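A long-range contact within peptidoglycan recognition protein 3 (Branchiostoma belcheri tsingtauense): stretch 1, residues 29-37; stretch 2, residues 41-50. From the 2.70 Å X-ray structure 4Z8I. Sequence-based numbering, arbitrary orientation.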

ATOM      1  N   ALA A  29     -10.728   6.566  -5.533  1.00 41.23           N
ATOM      2  CA  ALA A  29     -11.675   7.631  -5.222  1.00 38.62           C
ATOM      3  C   ALA A  29     -13.035   7.035  -4.891  1.00 40.03           C
ATOM      4  O   ALA A  29     -13.340   5.915  -5.296  1.00 53.03           O
ATOM      5  N   VAL A  30     -13.854   7.789  -4.166  1.00 45.14           N
ATOM      6  CA  VAL A  30     -15.216   7.359  -3.861  1.00 37.20           C
ATOM      7  C   VAL A  30     -16.034   7.217  -5.154  1.00 52.68           C
ATOM      8  O   VAL A  30     -16.839   6.293  -5.293  1.00 46.47           O
ATOM      9  N   ASP A  31     -15.797   8.120  -6.104  1.00 54.20           N
ATOM     10  CA  ASP A  31     -16.440   8.054  -7.413  1.00 46.15           C
ATOM     11  C   ASP A  31     -15.564   7.319  -8.429  1.00 37.60           C
ATOM     12  O   ASP A  31     -14.875   7.948  -9.234  1.00 43.30           O
ATOM     13  N   HIS A  32     -15.606   5.989  -8.400  1.00 32.50           N
ATOM     14  CA  HIS A  32     -14.716   5.179  -9.235  1.00 33.57           C
ATOM     15  C   HIS A  32     -15.426   4.431 -10.362  1.00 39.71           C
ATOM     16  O   HIS A  32     -14.835   3.558 -11.000  1.00 36.05           O
ATOM     17  N   CYS A  33     -16.687   4.770 -10.608  1.00 28.46           N
ATOM     18  CA  CYS A  33     -17.443   4.128 -11.675  1.00 29.18           C
ATOM     19  C   CYS A  33     -17.781   5.107 -12.788  1.00 43.94           C
ATOM     20  O   CYS A  33     -18.330   6.180 -12.539  1.00 36.33           O
ATOM     21  N   CYS A  34     -17.454   4.731 -14.020  1.00 39.21           N
ATOM     22  CA  CYS A  34     -17.798   5.544 -15.177  1.00 42.49           C
ATOM     23  C   CYS A  34     -19.168   5.122 -15.696  1.00 44.92           C
ATOM     24  O   CYS A  34     -19.338   3.997 -16.161  1.00 57.95           O
ATOM     25  N   SER A  35     -20.138   6.027 -15.615  1.00 45.25           N
ATOM     26  CA  SER A  35     -21.523   5.714 -15.965  1.00 54.15           C
ATOM     27  C   SER A  35     -21.810   5.848 -17.461  1.00 54.76           C
ATOM     28  O   SER A  35     -20.904   6.103 -18.256  1.00 52.41           O
ATOM     29  N   GLU A  36     -23.078   5.663 -17.829  1.00 45.29           N
ATOM     30  CA  GLU A  36     -23.537   5.831 -19.208  1.00 50.07           C
ATOM     31  C   GLU A  36     -23.303   7.252 -19.691  1.00 55.95           C
ATOM     32  O   GLU A  36     -22.961   7.484 -20.850  1.00 63.68           O
ATOM     33  N   TRP A  37     -23.504   8.202 -18.786  1.00 53.79           N
ATOM     34  CA  TRP A  37     -23.537   9.611 -19.144  1.00 52.31           C
ATOM     35  C   TRP A  37     -22.161  10.258 -19.071  1.00 47.44           C
ATOM     36  O   TRP A  37     -22.029  11.474 -19.201  1.00 64.50           O
ATOM     37  N   GLY A  41     -18.883   8.450 -10.929  1.00 55.60           N
ATOM     38  CA  GLY A  41     -19.828   8.438  -9.826  1.00 58.42           C
ATOM     39  C   GLY A  41     -19.590   7.291  -8.863  1.00 50.96           C
ATOM     40  O   GLY A  41     -18.649   6.517  -9.036  1.00 48.54           O
ATOM     41  N   ARG A  42     -20.456   7.170  -7.859  1.00 49.90           N
ATOM     42  CA  ARG A  42     -20.259   6.208  -6.777  1.00 33.69           C
ATOM     43  C   ARG A  42     -21.450   5.275  -6.584  1.00 48.97           C
ATOM     44  O   ARG A  42     -21.334   4.236  -5.931  1.00 61.51           O
ATOM     45  N   GLU A  43     -22.597   5.649  -7.140  1.00 44.15           N
ATOM     46  CA  GLU A  43     -23.828   4.909  -6.885  1.00 40.75           C
ATOM     47  C   GLU A  43     -23.908   3.627  -7.708  1.00 57.68           C
ATOM     48  O   GLU A  43     -23.165   3.452  -8.673  1.00 64.44           O
ATOM     49  N   THR A  44     -24.815   2.737  -7.309  1.00 59.38           N
ATOM     50  CA  THR A  44     -25.022   1.457  -7.984  1.00 64.98           C
ATOM     51  C   THR A  44     -25.347   1.645  -9.465  1.00 53.77           C
ATOM     52  O   THR A  44     -24.907   0.868 -10.313  1.00 60.64           O
ATOM     53  N   SER A  45     -26.104   2.694  -9.769  1.00 52.16           N
ATOM     54  CA  SER A  45     -26.453   3.020 -11.147  1.00 45.03           C
ATOM     55  C   SER A  45     -25.219   3.346 -11.988  1.00 52.24           C
ATOM     56  O   SER A  45     -25.191   3.085 -13.189  1.00 62.61           O
ATOM     57  N   HIS A  46     -24.203   3.920 -11.352  1.00 59.13           N
ATOM     58  CA  HIS A  46     -22.966   4.272 -12.042  1.00 53.17           C
ATOM     59  C   HIS A  46     -22.089   3.045 -12.281  1.00 58.40           C
ATOM     60  O   HIS A  46     -21.219   3.057 -13.150  1.00 52.29           O
ATOM     61  N   CYS A  47     -22.319   1.990 -11.506  1.00 70.03           N
ATOM     62  CA  CYS A  47     -21.407   0.849 -11.485  1.00 61.39           C
ATOM     63  C   CYS A  47     -21.947  -0.404 -12.169  1.00 59.40           C
ATOM     64  O   CYS A  47     -21.170  -1.254 -12.602  1.00 56.82           O
ATOM     65  N   THR A  48     -23.270  -0.520 -12.265  1.00 60.14           N
ATOM     66  CA  THR A  48     -23.889  -1.763 -12.726  1.00 51.03           C
ATOM     67  C   THR A  48     -24.626  -1.678 -14.061  1.00 58.17           C
ATOM     68  O   THR A  48     -25.214  -2.666 -14.502  1.00 70.79           O
ATOM     69  N   CYS A  49     -24.607  -0.514 -14.702  1.00 43.31           N
ATOM     70  CA  CYS A  49     -25.208  -0.390 -16.028  1.00 38.53           C
ATOM     71  C   CYS A  49     -24.413  -1.234 -17.021  1.00 54.08           C
ATOM     72  O   CYS A  49     -23.288  -1.650 -16.733  1.00 57.22           O
ATOM     73  N   SER A  50     -24.999  -1.491 -18.186  1.00 66.07           N
ATOM     74  CA  SER A  50     -24.378  -2.376 -19.165  1.00 58.96           C
ATOM     75  C   SER A  50     -23.098  -1.782 -19.748  1.00 40.55           C
ATOM     76  O   SER A  50     -22.164  -2.509 -20.080  1.00 52.11           O
TER

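Side-chain packing between residues 29-37 and 41-50 of peptidoglycan recognition protein 3, followed along the first stretch; together the two bury 589 Å². Ala 29 stays out of reach. The CA-to-CB bond of Val 30 (chi1 p) runs sideways, and CG2 lies over one face of the Arg 42 guanidinium, with CG2 3.5 Å from Arg 42 NE, so the aliphatic branch covers a flat, delocalized cation. The CA-to-CB bond of Asp 31 (m) is sideways too, but its carboxylate bends nearer: OD1 lies at the guanidinium edge, 3.2 Å from Arg 42 NE, in a salt bridge whose nearly straight N-H...O angle of 171° makes it a good hydrogen bond as well. Arg 42 reaches this position with chi1 to chi3 at p, t, p. His 32 (p) points away from CA to CB, yet its ring returns to present an edge to the sulfur of Cys 47, SG lying 5.4 Å from the ring centroid. Cys 33 (m) is the covalent anchor: its SG is bonded to Cys 47 SG (Cys 47 also m) at 2.0 Å, with chi3 of 97°, close to the right angle disulfides favour. Its backbone pairs with Gly 41 in an antiparallel bridge, Cys 33 N to Gly 41 O 3.1 Å and Gly 41 N to Cys 33 O 2.8 Å. An ideal CB on Gly 41 would clash with His 46 CD2 at 2.5 Å. Cys 34 (t) turns away and is covalently bonded to a group elsewhere in the structure. Ser 35 (p) places CB 3.6 Å from His 46 CD2, at the edge of that imidazole; His 46 (m) accepts a hydrogen bond at ND1 from Glu 43 N, 3.0 Å away. Glu 36 (m, then t) brings CG within 3.5 Å of the SG of Cys 49, a residue whose CA-to-CB bond points toward stretch 1. Trp 37 makes no contact with stretch 2.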

ATOM      1  CB  ALA A  29     -11.800   8.581  -6.397  1.00 28.45           C
ATOM      2  CB  VAL A  30     -15.900   8.319  -2.849  1.00 38.17           C
ATOM      3  CG1 VAL A  30     -15.840   9.756  -3.340  1.00 68.17           C
ATOM      4  CG2 VAL A  30     -17.337   7.906  -2.592  1.00 46.65           C
ATOM      5  CB  ASP A  31     -16.762   9.463  -7.931  1.00 28.91           C
ATOM      6  CG  ASP A  31     -17.757  10.199  -7.051  1.00 53.77           C
ATOM      7  OD1 ASP A  31     -18.917   9.745  -6.952  1.00 47.69           O
ATOM      8  OD2 ASP A  31     -17.384  11.239  -6.469  1.00 55.55           O
ATOM      9  CB  HIS A  32     -13.945   4.184  -8.368  1.00 27.55           C
ATOM     10  CG  HIS A  32     -14.800   3.465  -7.373  1.00 37.18           C
ATOM     11  ND1 HIS A  32     -15.945   2.785  -7.730  1.00 40.94           N
ATOM     12  CD2 HIS A  32     -14.677   3.315  -6.032  1.00 40.05           C
ATOM     13  CE1 HIS A  32     -16.494   2.253  -6.652  1.00 40.00           C
ATOM     14  NE2 HIS A  32     -15.741   2.557  -5.610  1.00 30.83           N
ATOM     15  CB  CYS A  33     -18.729   3.516 -11.124  1.00 32.07           C
ATOM     16  SG  CYS A  33     -18.474   2.172  -9.952  1.00 37.99           S
ATOM     17  CB  CYS A  34     -16.744   5.376 -16.272  1.00 42.69           C
ATOM     18  SG  CYS A  34     -16.825   6.607 -17.590  1.00 74.15           S
ATOM     19  CB  SER A  35     -22.479   6.612 -15.178  1.00 44.38           C
ATOM     20  OG  SER A  35     -22.361   7.963 -15.589  1.00 43.01           O
ATOM     21  CB  GLU A  36     -25.040   5.554 -19.307  1.00 65.78           C
ATOM     22  CG  GLU A  36     -25.451   4.096 -19.272  1.00 78.25           C
ATOM     23  CD  GLU A  36     -26.955   3.938 -19.197  1.00 74.85           C
ATOM     24  OE1 GLU A  36     -27.652   4.974 -19.154  1.00 75.76           O
ATOM     25  OE2 GLU A  36     -27.440   2.787 -19.177  1.00 77.28           O
ATOM     26  CB  TRP A  37     -24.532  10.337 -18.241  1.00 60.31           C
ATOM     27  CG  TRP A  37     -25.808   9.570 -18.091  1.00 53.79           C
ATOM     28  CD1 TRP A  37     -26.153   8.739 -17.064  1.00 51.85           C
ATOM     29  CD2 TRP A  37     -26.901   9.544 -19.013  1.00 56.68           C
ATOM     30  NE1 TRP A  37     -27.401   8.205 -17.287  1.00 62.45           N
ATOM     31  CE2 TRP A  37     -27.881   8.686 -18.477  1.00 58.82           C
ATOM     32  CE3 TRP A  37     -27.149  10.169 -20.237  1.00 48.08           C
ATOM     33  CZ2 TRP A  37     -29.089   8.440 -19.125  1.00 46.21           C
ATOM     34  CZ3 TRP A  37     -28.345   9.923 -20.877  1.00 57.91           C
ATOM     35  CH2 TRP A  37     -29.300   9.066 -20.322  1.00 58.39           C
ATOM     36  CB  ARG A  42     -20.006   6.951  -5.464  1.00 35.55           C
ATOM     37  CG  ARG A  42     -21.229   7.700  -4.952  1.00 28.61           C
ATOM     38  CD  ARG A  42     -20.936   8.506  -3.695  1.00 39.69           C
ATOM     39  NE  ARG A  42     -20.087   9.664  -3.955  1.00 42.37           N
ATOM     40  CZ  ARG A  42     -19.737  10.549  -3.028  1.00 52.05           C
ATOM     41  NH1 ARG A  42     -18.959  11.576  -3.345  1.00 40.62           N
ATOM     42  NH2 ARG A  42     -20.167  10.405  -1.782  1.00 47.40           N
ATOM     43  CB  GLU A  43     -25.056   5.789  -7.151  1.00 39.92           C
ATOM     44  CG  GLU A  43     -25.049   7.133  -6.427  1.00 53.51           C
ATOM     45  CD  GLU A  43     -25.274   7.013  -4.928  1.00 60.69           C
ATOM     46  OE1 GLU A  43     -25.561   5.896  -4.447  1.00 58.81           O
ATOM     47  OE2 GLU A  43     -25.168   8.044  -4.229  1.00 66.86           O
ATOM     48  CB  THR A  44     -26.145   0.651  -7.292  1.00 77.34           C
ATOM     49  OG1 THR A  44     -25.799   0.436  -5.919  1.00 83.52           O
ATOM     50  CG2 THR A  44     -26.355  -0.695  -7.966  1.00 72.04           C
ATOM     51  CB  SER A  45     -27.423   4.200 -11.180  1.00 50.86           C
ATOM     52  OG  SER A  45     -26.802   5.385 -10.713  1.00 58.26           O
ATOM     53  CB  HIS A  46     -22.169   5.303 -11.233  1.00 51.32           C
ATOM     54  CG  HIS A  46     -22.901   6.583 -10.984  1.00 36.64           C
ATOM     55  ND1 HIS A  46     -23.454   6.899  -9.762  1.00 42.82           N
ATOM     56  CD2 HIS A  46     -23.164   7.635 -11.797  1.00 39.24           C
ATOM     57  CE1 HIS A  46     -24.029   8.086  -9.833  1.00 41.40           C
ATOM     58  NE2 HIS A  46     -23.868   8.554 -11.058  1.00 38.66           N
ATOM     59  CB  CYS A  47     -21.024   0.508 -10.043  1.00 54.28           C
ATOM     60  SG  CYS A  47     -20.297   1.875  -9.110  1.00 63.32           S
ATOM     61  CB  THR A  48     -24.868  -2.326 -11.678  1.00 55.25           C
ATOM     62  OG1 THR A  48     -26.008  -1.464 -11.568  1.00 57.74           O
ATOM     63  CG2 THR A  48     -24.189  -2.436 -10.337  1.00 44.44           C
ATOM     64  CB  CYS A  49     -25.258   1.069 -16.485  1.00 49.39           C
ATOM     65  SG  CYS A  49     -23.805   1.624 -17.402  1.00114.88           S
ATOM     66  CB  SER A  50     -25.365  -2.714 -20.286  1.00 51.88           C
ATOM     67  OG  SER A  50     -24.815  -3.669 -21.177  1.00 59.47           O
TER